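Side-chain contacts in probable quinone reductase Qor (NADPH:quinone reductase) (Zeta-crystallin homolog protein) (Mycobacterium tuberculosis, PDB 4RVU), which binds NADPH and probably passes electrons from it to quinones: residues G42-F45 with I46-Y49; D117-S120 with E121-A124; F276-T279 with G280-S284. One frame throughout, in Å; residues are numbered along the deposited sequence.

Contact 1 of 3, residues G42-F45 with I46-Y49. With NDP (NADPH dihydro-nicotinamide-adenine-dinucleotide phosphate), chain E.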
ATOM      1  N   GLY A  42      10.578  -2.108  28.873  1.00 18.74           N
ATOM      2  CA  GLY A  42       9.349  -2.324  28.131  1.00 18.10           C
ATOM      3  C   GLY A  42       9.222  -3.757  27.643  1.00 18.44           C
ATOM      4  O   GLY A  42      10.202  -4.384  27.251  1.00 20.48           O
ATOM      5  N   VAL A  43       8.005  -4.281  27.685  1.00 16.43           N
ATOM      6  CA  VAL A  43       7.704  -5.569  27.068  1.00 16.38           C
ATOM      7  C   VAL A  43       6.968  -5.320  25.752  1.00 16.29           C
ATOM      8  O   VAL A  43       6.031  -4.520  25.696  1.00 16.28           O
ATOM      9  CB  VAL A  43       6.874  -6.466  28.013  1.00 16.40           C
ATOM     10  CG1 VAL A  43       6.476  -7.767  27.318  1.00 16.34           C
ATOM     11  CG2 VAL A  43       7.684  -6.779  29.262  1.00 16.48           C
ATOM     12  N   ASN A  44       7.409  -5.982  24.688  1.00 17.21           N
ATOM     13  CA  ASN A  44       6.785  -5.785  23.380  1.00 17.31           C
ATOM     14  C   ASN A  44       6.512  -7.102  22.698  1.00 18.32           C
ATOM     15  O   ASN A  44       7.266  -8.050  22.877  1.00 17.73           O
ATOM     16  CB  ASN A  44       7.673  -4.900  22.509  1.00 17.58           C
ATOM     17  CG  ASN A  44       7.743  -3.494  23.040  1.00 17.01           C
ATOM     18  OD1 ASN A  44       6.796  -2.716  22.869  1.00 17.15           O
ATOM     19  ND2 ASN A  44       8.836  -3.166  23.734  1.00 17.38           N
ATOM     20  N   PHE A  45       5.431  -7.172  21.920  1.00 22.76           N
ATOM     21  CA  PHE A  45       5.064  -8.449  21.315  1.00 24.92           C
ATOM     22  C   PHE A  45       6.182  -8.996  20.434  1.00 23.67           C
ATOM     23  O   PHE A  45       6.359 -10.211  20.332  1.00 24.16           O
ATOM     24  CB  PHE A  45       3.756  -8.356  20.531  1.00 24.27           C
ATOM     25  CG  PHE A  45       2.904  -9.581  20.665  1.00 24.63           C
ATOM     26  CD1 PHE A  45       3.178 -10.723  19.921  1.00 25.47           C
ATOM     27  CD2 PHE A  45       1.849  -9.601  21.558  1.00 24.69           C
ATOM     28  CE1 PHE A  45       2.395 -11.867  20.062  1.00 25.36           C
ATOM     29  CE2 PHE A  45       1.065 -10.729  21.710  1.00 25.01           C
ATOM     30  CZ  PHE A  45       1.338 -11.866  20.962  1.00 23.97           C
ATOM     31  N   ILE A  46       6.961  -8.105  19.834  1.00 24.01           N
ATOM     32  CA  ILE A  46       8.083  -8.537  19.008  1.00 24.11           C
ATOM     33  C   ILE A  46       9.120  -9.311  19.803  1.00 25.00           C
ATOM     34  O   ILE A  46       9.833 -10.142  19.232  1.00 23.98           O
ATOM     35  CB  ILE A  46       8.748  -7.363  18.239  1.00 25.66           C
ATOM     36  CG1 ILE A  46       9.627  -7.888  17.094  1.00 26.60           C
ATOM     37  CG2 ILE A  46       9.556  -6.487  19.152  1.00 24.43           C
ATOM     38  CD1 ILE A  46      10.277  -6.787  16.279  1.00 26.85           C
ATOM     39  N   ASP A  47       9.212  -9.045  21.112  1.00 23.52           N
ATOM     40  CA  ASP A  47      10.134  -9.790  21.967  1.00 23.07           C
ATOM     41  C   ASP A  47       9.827 -11.288  21.873  1.00 22.26           C
ATOM     42  O   ASP A  47      10.739 -12.122  21.930  1.00 22.89           O
ATOM     43  CB  ASP A  47      10.033  -9.357  23.447  1.00 22.64           C
ATOM     44  CG  ASP A  47      10.286  -7.862  23.665  1.00 23.61           C
ATOM     45  OD1 ASP A  47      10.872  -7.199  22.782  1.00 22.83           O
ATOM     46  OD2 ASP A  47       9.917  -7.356  24.758  1.00 22.35           O
ATOM     47  N   THR A  48       8.547 -11.625  21.744  1.00 24.37           N
ATOM     48  CA  THR A  48       8.135 -13.025  21.697  1.00 25.80           C
ATOM     49  C   THR A  48       8.561 -13.695  20.388  1.00 27.14           C
ATOM     50  O   THR A  48       8.784 -14.910  20.362  1.00 26.53           O
ATOM     51  CB  THR A  48       6.616 -13.208  21.868  1.00 26.20           C
ATOM     52  OG1 THR A  48       5.932 -12.797  20.671  1.00 25.96           O
ATOM     53  CG2 THR A  48       6.093 -12.424  23.077  1.00 25.46           C
ATOM     54  N   TYR A  49       8.662 -12.909  19.314  1.00 31.28           N
ATOM     55  CA  TYR A  49       9.040 -13.451  18.002  1.00 31.94           C
ATOM     56  C   TYR A  49      10.535 -13.770  18.005  1.00 31.67           C
ATOM     57  O   TYR A  49      10.969 -14.763  17.419  1.00 33.07           O
ATOM     58  CB  TYR A  49       8.721 -12.478  16.851  1.00 30.79           C
ATOM     59  CG  TYR A  49       7.287 -11.981  16.729  1.00 30.94           C
ATOM     60  CD1 TYR A  49       6.192 -12.813  16.968  1.00 31.91           C
ATOM     61  CD2 TYR A  49       7.034 -10.669  16.348  1.00 30.57           C
ATOM     62  CE1 TYR A  49       4.883 -12.329  16.845  1.00 30.93           C
ATOM     63  CE2 TYR A  49       5.744 -10.181  16.225  1.00 30.92           C
ATOM     64  CZ  TYR A  49       4.670 -11.009  16.478  1.00 32.19           C
ATOM     65  OH  TYR A  49       3.386 -10.492  16.351  1.00 32.03           O
TER
HETATM   66  PA  NDP E 401      -0.561  -5.855  22.704  1.00 22.77           P
HETATM   67  O1A NDP E 401      -0.410  -5.205  24.050  1.00 20.89           O
HETATM   68  O2A NDP E 401      -1.510  -5.267  21.700  1.00 21.76           O
HETATM   69  O5B NDP E 401      -0.935  -7.403  22.922  1.00 22.87           O
HETATM   70  C5B NDP E 401      -1.415  -8.185  21.834  1.00 23.23           C
HETATM   71  C4B NDP E 401      -2.934  -8.128  21.851  1.00 22.06           C
HETATM   72  O4B NDP E 401      -3.484  -8.638  20.637  1.00 22.25           O
HETATM   73  C3B NDP E 401      -3.509  -8.994  22.958  1.00 23.81           C
HETATM   74  O3B NDP E 401      -3.624  -8.276  24.187  1.00 23.37           O
HETATM   75  C2B NDP E 401      -4.861  -9.404  22.412  1.00 21.86           C
HETATM   76  O2B NDP E 401      -5.884  -8.548  22.904  1.00 21.16           O
HETATM   77  C1B NDP E 401      -4.741  -9.262  20.902  1.00 20.98           C
HETATM   78  N9A NDP E 401      -4.795 -10.625  20.327  1.00 21.62           N
HETATM   79  C8A NDP E 401      -5.717 -11.078  19.462  1.00 21.38           C
HETATM   80  N7A NDP E 401      -5.493 -12.376  19.148  1.00 21.44           N
HETATM   81  C5A NDP E 401      -4.409 -12.777  19.831  1.00 22.16           C
HETATM   82  C6A NDP E 401      -3.633 -14.031  19.962  1.00 22.38           C
HETATM   83  N6A NDP E 401      -3.989 -15.140  19.277  1.00 22.83           N
HETATM   84  N1A NDP E 401      -2.565 -14.027  20.786  1.00 23.18           N
HETATM   85  C2A NDP E 401      -2.207 -12.927  21.470  1.00 22.52           C
HETATM   86  N3A NDP E 401      -2.863 -11.759  21.401  1.00 21.68           N
HETATM   87  C4A NDP E 401      -3.953 -11.620  20.612  1.00 22.67           C
HETATM   88  O3  NDP E 401       0.895  -5.972  22.043  1.00 22.41           O
HETATM   89  PN  NDP E 401       1.762  -4.676  21.666  1.00 22.37           P
HETATM   90  O1N NDP E 401       0.968  -3.444  22.012  1.00 21.87           O
HETATM   91  O2N NDP E 401       3.147  -4.878  22.219  1.00 21.62           O
HETATM   92  O5D NDP E 401       1.849  -4.779  20.066  1.00 21.82           O
HETATM   93  C5D NDP E 401       0.663  -4.774  19.275  1.00 22.07           C
HETATM   94  C4D NDP E 401       0.945  -5.411  17.923  1.00 21.71           C
HETATM   95  O4D NDP E 401       1.686  -4.505  17.107  1.00 22.58           O
HETATM   96  C3D NDP E 401       1.801  -6.652  18.069  1.00 22.96           C
HETATM   97  O3D NDP E 401       1.349  -7.616  17.119  1.00 23.24           O
HETATM   98  C2D NDP E 401       3.199  -6.205  17.702  1.00 26.23           C
HETATM   99  O2D NDP E 401       3.922  -7.280  17.100  1.00 23.50           O
HETATM  100  C1D NDP E 401       2.931  -5.082  16.713  1.00 23.98           C
HETATM  101  N1N NDP E 401       3.949  -4.030  16.701  1.00 23.77           N
HETATM  102  C2N NDP E 401       4.454  -3.653  15.524  1.00 22.62           C
HETATM  103  C3N NDP E 401       5.408  -2.653  15.418  1.00 21.95           C
HETATM  104  C7N NDP E 401       5.936  -2.287  14.064  1.00 22.46           C
HETATM  105  O7N NDP E 401       6.725  -1.364  13.963  1.00 22.30           O
HETATM  106  N7N NDP E 401       5.519  -2.978  13.005  1.00 20.89           N
HETATM  107  C4N NDP E 401       5.915  -1.931  16.644  1.00 21.43           C
HETATM  108  C5N NDP E 401       5.278  -2.426  17.858  1.00 22.26           C
HETATM  109  C6N NDP E 401       4.328  -3.440  17.839  1.00 22.39           C
HETATM  110  P2B NDP E 401      -7.434  -8.953  22.760  1.00 21.70           P
HETATM  111  O1X NDP E 401      -7.420 -10.141  21.842  1.00 23.18           O
HETATM  112  O2X NDP E 401      -7.868  -9.268  24.163  1.00 24.31           O
HETATM  113  O3X NDP E 401      -8.086  -7.726  22.191  1.00 23.75           O
HETATM  114  O   HOH W   1      11.338  -4.758  23.979  1.00 24.36           O

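Contact 2 of 3, residues D117-S120 with E121-A124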
ATOM      1  N   ASP A 117       8.596  15.433  34.254  1.00 19.42           N
ATOM      2  CA  ASP A 117       7.285  15.108  34.826  1.00 19.47           C
ATOM      3  C   ASP A 117       6.758  13.730  34.401  1.00 19.68           C
ATOM      4  O   ASP A 117       5.605  13.377  34.688  1.00 19.81           O
ATOM      5  CB  ASP A 117       6.258  16.182  34.462  1.00 19.59           C
ATOM      6  CG  ASP A 117       5.994  16.254  32.970  1.00 20.33           C
ATOM      7  OD1 ASP A 117       6.943  16.087  32.176  1.00 20.41           O
ATOM      8  OD2 ASP A 117       4.831  16.471  32.592  1.00 21.25           O
ATOM      9  N   VAL A 118       7.598  12.954  33.719  1.00 17.01           N
ATOM     10  CA  VAL A 118       7.220  11.617  33.250  1.00 16.95           C
ATOM     11  C   VAL A 118       8.029  10.566  34.010  1.00 16.99           C
ATOM     12  O   VAL A 118       9.268  10.648  34.070  1.00 17.04           O
ATOM     13  CB  VAL A 118       7.474  11.478  31.723  1.00 16.87           C
ATOM     14  CG1 VAL A 118       7.157  10.057  31.243  1.00 16.81           C
ATOM     15  CG2 VAL A 118       6.630  12.495  30.950  1.00 16.82           C
ATOM     16  N   THR A 119       7.346   9.600  34.626  1.00 16.99           N
ATOM     17  CA  THR A 119       8.052   8.557  35.362  1.00 17.04           C
ATOM     18  C   THR A 119       8.728   7.592  34.409  1.00 16.98           C
ATOM     19  O   THR A 119       8.374   7.490  33.223  1.00 16.91           O
ATOM     20  CB  THR A 119       7.141   7.723  36.282  1.00 17.05           C
ATOM     21  OG1 THR A 119       6.208   6.990  35.480  1.00 16.96           O
ATOM     22  CG2 THR A 119       6.389   8.603  37.274  1.00 17.10           C
ATOM     23  N   SER A 120       9.706   6.869  34.934  1.00 17.03           N
ATOM     24  CA  SER A 120      10.447   5.918  34.115  1.00 16.99           C
ATOM     25  C   SER A 120       9.544   4.771  33.659  1.00 16.92           C
ATOM     26  O   SER A 120       9.679   4.291  32.534  1.00 16.85           O
ATOM     27  CB  SER A 120      11.660   5.406  34.884  1.00 17.06           C
ATOM     28  OG  SER A 120      12.540   6.481  35.187  1.00 17.12           O
ATOM     29  N   GLU A 121       8.617   4.344  34.521  1.00 20.12           N
ATOM     30  CA  GLU A 121       7.651   3.306  34.155  1.00 20.03           C
ATOM     31  C   GLU A 121       6.763   3.734  32.995  1.00 20.19           C
ATOM     32  O   GLU A 121       6.516   2.958  32.065  1.00 20.21           O
ATOM     33  CB  GLU A 121       6.726   2.984  35.328  1.00 21.65           C
ATOM     34  CG  GLU A 121       7.299   2.075  36.383  1.00 23.73           C
ATOM     35  CD  GLU A 121       6.258   1.750  37.434  1.00 22.84           C
ATOM     36  OE1 GLU A 121       5.270   2.511  37.548  1.00 25.06           O
ATOM     37  OE2 GLU A 121       6.432   0.746  38.149  1.00 27.04           O
ATOM     38  N   VAL A 122       6.262   4.966  33.053  1.00 16.80           N
ATOM     39  CA  VAL A 122       5.444   5.482  31.953  1.00 16.72           C
ATOM     40  C   VAL A 122       6.264   5.605  30.668  1.00 16.68           C
ATOM     41  O   VAL A 122       5.802   5.223  29.599  1.00 16.60           O
ATOM     42  CB  VAL A 122       4.770   6.820  32.324  1.00 16.75           C
ATOM     43  CG1 VAL A 122       4.148   7.462  31.100  1.00 16.67           C
ATOM     44  CG2 VAL A 122       3.693   6.575  33.390  1.00 16.78           C
ATOM     45  N   ALA A 123       7.491   6.106  30.768  1.00 16.72           N
ATOM     46  CA  ALA A 123       8.362   6.205  29.593  1.00 16.68           C
ATOM     47  C   ALA A 123       8.589   4.844  28.920  1.00 16.63           C
ATOM     48  O   ALA A 123       8.563   4.732  27.689  1.00 16.56           O
ATOM     49  CB  ALA A 123       9.699   6.853  29.968  1.00 16.75           C
ATOM     50  N   ALA A 124       8.805   3.803  29.717  1.00 16.66           N
ATOM     51  CA  ALA A 124       9.054   2.462  29.166  1.00 16.62           C
ATOM     52  C   ALA A 124       7.763   1.790  28.749  1.00 16.56           C
ATOM     53  O   ALA A 124       7.777   0.726  28.115  1.00 16.51           O
ATOM     54  CB  ALA A 124       9.806   1.587  30.175  1.00 16.68           C
TER
HETATM   55  O   HOH W   2       5.051   5.370  37.583  1.00 29.59           O

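Contact 3 of 3, residues F276-T279 with G280-S284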
ATOM      1  N   PHE A 276      10.907   4.034  10.120  1.00 15.70           N
ATOM      2  CA  PHE A 276      10.373   5.331  10.520  1.00 15.72           C
ATOM      3  C   PHE A 276      11.216   5.974  11.622  1.00 15.81           C
ATOM      4  O   PHE A 276      10.830   6.986  12.193  1.00 15.84           O
ATOM      5  CB  PHE A 276       8.899   5.214  10.937  1.00 15.70           C
ATOM      6  CG  PHE A 276       8.027   4.628   9.866  1.00 15.84           C
ATOM      7  CD1 PHE A 276       7.291   5.456   9.025  1.00 16.00           C
ATOM      8  CD2 PHE A 276       7.981   3.249   9.663  1.00 15.59           C
ATOM      9  CE1 PHE A 276       6.499   4.914   8.007  1.00 15.49           C
ATOM     10  CE2 PHE A 276       7.206   2.702   8.646  1.00 15.51           C
ATOM     11  CZ  PHE A 276       6.451   3.540   7.823  1.00 16.02           C
ATOM     12  N   THR A 277      12.380   5.387  11.878  1.00 15.85           N
ATOM     13  CA  THR A 277      13.392   5.963  12.771  1.00 15.93           C
ATOM     14  C   THR A 277      14.750   5.892  12.081  1.00 15.95           C
ATOM     15  O   THR A 277      15.745   5.404  12.651  1.00 16.26           O
ATOM     16  CB  THR A 277      13.441   5.216  14.119  1.00 15.99           C
ATOM     17  OG1 THR A 277      13.539   3.808  13.876  1.00 16.02           O
ATOM     18  CG2 THR A 277      12.188   5.473  14.930  1.00 16.31           C
ATOM     19  N   ARG A 278      14.796   6.392  10.845  1.00 21.82           N
ATOM     20  CA  ARG A 278      15.960   6.209   9.980  1.00 22.48           C
ATOM     21  C   ARG A 278      17.119   7.148  10.286  1.00 22.95           C
ATOM     22  O   ARG A 278      18.243   6.900   9.862  1.00 22.89           O
ATOM     23  CB  ARG A 278      15.565   6.345   8.507  1.00 22.43           C
ATOM     24  CG  ARG A 278      14.507   5.339   8.081  1.00 22.59           C
ATOM     25  CD  ARG A 278      13.778   5.756   6.783  1.00 23.96           C
ATOM     26  NE  ARG A 278      14.643   5.958   5.618  1.00 27.00           N
ATOM     27  CZ  ARG A 278      15.474   5.049   5.109  1.00 28.01           C
ATOM     28  NH1 ARG A 278      15.603   3.852   5.679  1.00 29.52           N
ATOM     29  NH2 ARG A 278      16.198   5.341   4.031  1.00 24.42           N
ATOM     30  N   THR A 279      16.842   8.238  10.995  1.00 19.35           N
ATOM     31  CA  THR A 279      17.878   9.181  11.395  1.00 19.12           C
ATOM     32  C   THR A 279      17.576   9.636  12.814  1.00 18.84           C
ATOM     33  O   THR A 279      16.452   9.463  13.297  1.00 18.42           O
ATOM     34  CB  THR A 279      17.914  10.423  10.485  1.00 20.41           C
ATOM     35  OG1 THR A 279      16.654  11.101  10.540  1.00 20.00           O
ATOM     36  CG2 THR A 279      18.223  10.041   9.032  1.00 18.52           C
ATOM     37  N   GLY A 280      18.567  10.223  13.477  1.00 20.45           N
ATOM     38  CA  GLY A 280      18.333  10.796  14.794  1.00 20.50           C
ATOM     39  C   GLY A 280      17.297  11.900  14.688  1.00 21.63           C
ATOM     40  O   GLY A 280      16.479  12.108  15.590  1.00 21.00           O
ATOM     41  N   GLU A 281      17.326  12.603  13.562  1.00 24.28           N
ATOM     42  CA  GLU A 281      16.419  13.716  13.332  1.00 24.57           C
ATOM     43  C   GLU A 281      14.971  13.237  13.259  1.00 24.58           C
ATOM     44  O   GLU A 281      14.057  13.876  13.801  1.00 24.13           O
ATOM     45  CB  GLU A 281      16.808  14.440  12.034  1.00 26.32           C
ATOM     46  CG  GLU A 281      18.161  15.183  12.085  1.00 28.60           C
ATOM     47  CD  GLU A 281      19.403  14.272  12.145  1.00 29.50           C
ATOM     48  OE1 GLU A 281      19.366  13.116  11.662  1.00 26.65           O
ATOM     49  OE2 GLU A 281      20.441  14.736  12.671  1.00 31.32           O
ATOM     50  N   GLU A 282      14.761  12.105  12.594  1.00 17.17           N
ATOM     51  CA  GLU A 282      13.407  11.573  12.434  1.00 17.52           C
ATOM     52  C   GLU A 282      12.920  11.014  13.754  1.00 18.04           C
ATOM     53  O   GLU A 282      11.777  11.232  14.147  1.00 18.02           O
ATOM     54  CB  GLU A 282      13.345  10.490  11.345  1.00 18.02           C
ATOM     55  CG  GLU A 282      11.921   9.914  11.137  1.00 17.29           C
ATOM     56  CD  GLU A 282      11.843   8.884  10.027  1.00 18.02           C
ATOM     57  OE1 GLU A 282      12.847   8.187   9.777  1.00 17.88           O
ATOM     58  OE2 GLU A 282      10.765   8.776   9.395  1.00 17.10           O
ATOM     59  N   PHE A 283      13.801  10.288  14.434  1.00 16.16           N
ATOM     60  CA  PHE A 283      13.480   9.730  15.738  1.00 16.34           C
ATOM     61  C   PHE A 283      13.112  10.843  16.726  1.00 16.50           C
ATOM     62  O   PHE A 283      12.127  10.738  17.469  1.00 16.94           O
ATOM     63  CB  PHE A 283      14.652   8.900  16.276  1.00 16.38           C
ATOM     64  CG  PHE A 283      14.539   8.606  17.745  1.00 17.07           C
ATOM     65  CD1 PHE A 283      13.838   7.495  18.186  1.00 16.47           C
ATOM     66  CD2 PHE A 283      15.112   9.453  18.686  1.00 17.04           C
ATOM     67  CE1 PHE A 283      13.706   7.228  19.540  1.00 17.20           C
ATOM     68  CE2 PHE A 283      14.974   9.200  20.049  1.00 16.86           C
ATOM     69  CZ  PHE A 283      14.267   8.088  20.477  1.00 16.94           C
ATOM     70  N   SER A 284      13.902  11.911  16.733  1.00 19.32           N
ATOM     71  CA  SER A 284      13.686  12.993  17.689  1.00 19.78           C
ATOM     72  C   SER A 284      12.372  13.708  17.442  1.00 19.37           C
ATOM     73  O   SER A 284      11.722  14.156  18.379  1.00 19.54           O
ATOM     74  CB  SER A 284      14.845  13.989  17.668  1.00 20.18           C
ATOM     75  OG  SER A 284      15.989  13.445  18.300  1.00 20.12           O
TER

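Contact 1 of 3, residues G42-F45 with I46-Y49
The rings of Phe45 and Tyr49 meet obliquely, planes 52° apart, with Tyr49 CE1 at the edge of the Phe45 ring and in its plane. One face of the Tyr49 ring lies over the carbonyl oxygen of Phe45, which sits above the ring centre at 3.9 Å from the plane. Phe45 CD1 comes 3.8 Å from Tyr49 CZ, while CE2 and CZ of Phe45 reach the adenine of NADPH at its C2A. Tyr49 OH is held weakly by the cofactor hydroxyl O2D. This is the first turn of helix 45-52, in the GroES-like part of the enoyl reductase fold, where the chain leaves strand 40-42 and turns beside the cofactor; Phe45 N donates to the phosphate oxygen O2N (3.3 Å). Asn44 and Asp47 exchange two bonds: Asn44 N gives to Asp47 OD2 at 2.9 Å, from above the carboxylate plane, and Asp47 N to Asn44 O at 2.8 Å. The same OD2 is bonded to Tyr100 OH, and Asn44 OD1 to Lys129. With its OG1 between N and carbonyl carbon (chi1 73°), Thr48 reaches back in the carbonyl plane to Phe45 O at 2.6 Å, and Thr48 N shares that oxygen.

Contact 2 of 3, residues D117-S120 with E121-A124
Thr119 turns its hydroxyl back over the start of the helix, where OG1 accepts from Val122 N at 3.2 Å along a nearly straight N-H line (162°). The rotamer makes this possible: chi1 of 65° sets OG1 between the backbone N and the carbonyl carbon, facing the first turn, and sends the CG2 methyl to the opposite side from the carbonyl carbon. Val122 sets one methyl against the same oxygen. Its chi1 of 169° turns CG2 to the cap, 3.3 Å from Thr119 OG1, and CG1 to Val118. There Val122 CG1 faces CG1 of Val118, 4.0 Å away, the two isopropyl groups crossing at about a right angle. The same Val118 methyl also comes within 4.3 Å of Ala123 CB.

Thr119 is thus the N-cap of helix 120-140, which follows strand 111-113 by way of a loop. The first turn lies against three strands of the mixed sheet: Glu121 and Val122 touch Val303 of strand 303-308, Ala124 meets Val329 of strand 327-331, and Ser120, Ala123 and Ala124 pack on Cys68 of strand 67-74. Beneath the cap the helical backbone pattern begins at once: Ala123 N donates to Thr119 O at 3.0 Å, and Ala124 N to Ser120 O. The Glu121 chain runs out extended beyond CG, carrying the carboxylate off the turn. A water bridges its OE1 and Thr119 OG1, at 2.9 Å from each, so the capping hydroxyl has a second partner. Glu121 OE2 forms a salt bridge with Arg306. Ser120 OG is hydrogen-bonded to Glu39 and Arg90.

Contact 3 of 3, residues F276-T279 with G280-S284
Glu282 keeps CG anti to its backbone N (chi1 -179°) and runs straight on through chi2, which carries its carboxylate back along the loop to the backbone of Arg278. Arg278 N meets OE1 there at 2.9 Å, on the anti side of the oxygen and 28° out of the carboxylate plane, with a nearly linear N-H (166°). Thr279 supplies the cap: with OG1 between the backbone N and the carbonyl carbon, it accepts from Glu282 N at 3.0 Å.

Thr279 is therefore the N-cap of helix 280-295, in the nucleotide-binding half of the fold, and the helix opens with Phe283 N on Thr279 O at 3.0 Å. Glu281, bent at chi2, brings OE1 within 3.3 Å of Thr279 CB, packing its carboxylate beside the capping residue. The other Glu282 oxygen, OE2, forms a salt bridge with Arg286, which also bonds Phe276 O; the arginine thus spans two acceptors that come near each other. At the apolar flank Thr277 CG2 reaches the edge of the Phe283 ring, near its plane, 4.2 Å from CD1, while Thr277 OG1 bonds Leu273 O. The ring of Phe276 stacks on Tyr135, an NADPH-binding residue, and Phe276, Arg278 and Glu282 pack against Val238 and Arg239 of the second subunit.

In the fold
All three contacts lie where a loop passes into a helix, but their surroundings differ. Contact 1 is buried and touches the cofactor: its aromatic rings pack there, and a backbone amide binds a phosphate oxygen. Contacts 2 and 3 are partly buried and each has a threonine N-cap; contact 2 adds a valine pair and a water bridge, contact 3 a glutamate that reaches back to the loop and faces the second subunit. Helix 120-140, begun in contact 2, passes beside the loop of contact 3. Contacts 1 and 2 touch through Gly42 N and Ala124 CB, whereas contact 3 approaches neither closer than about 10 Å between nearest atoms.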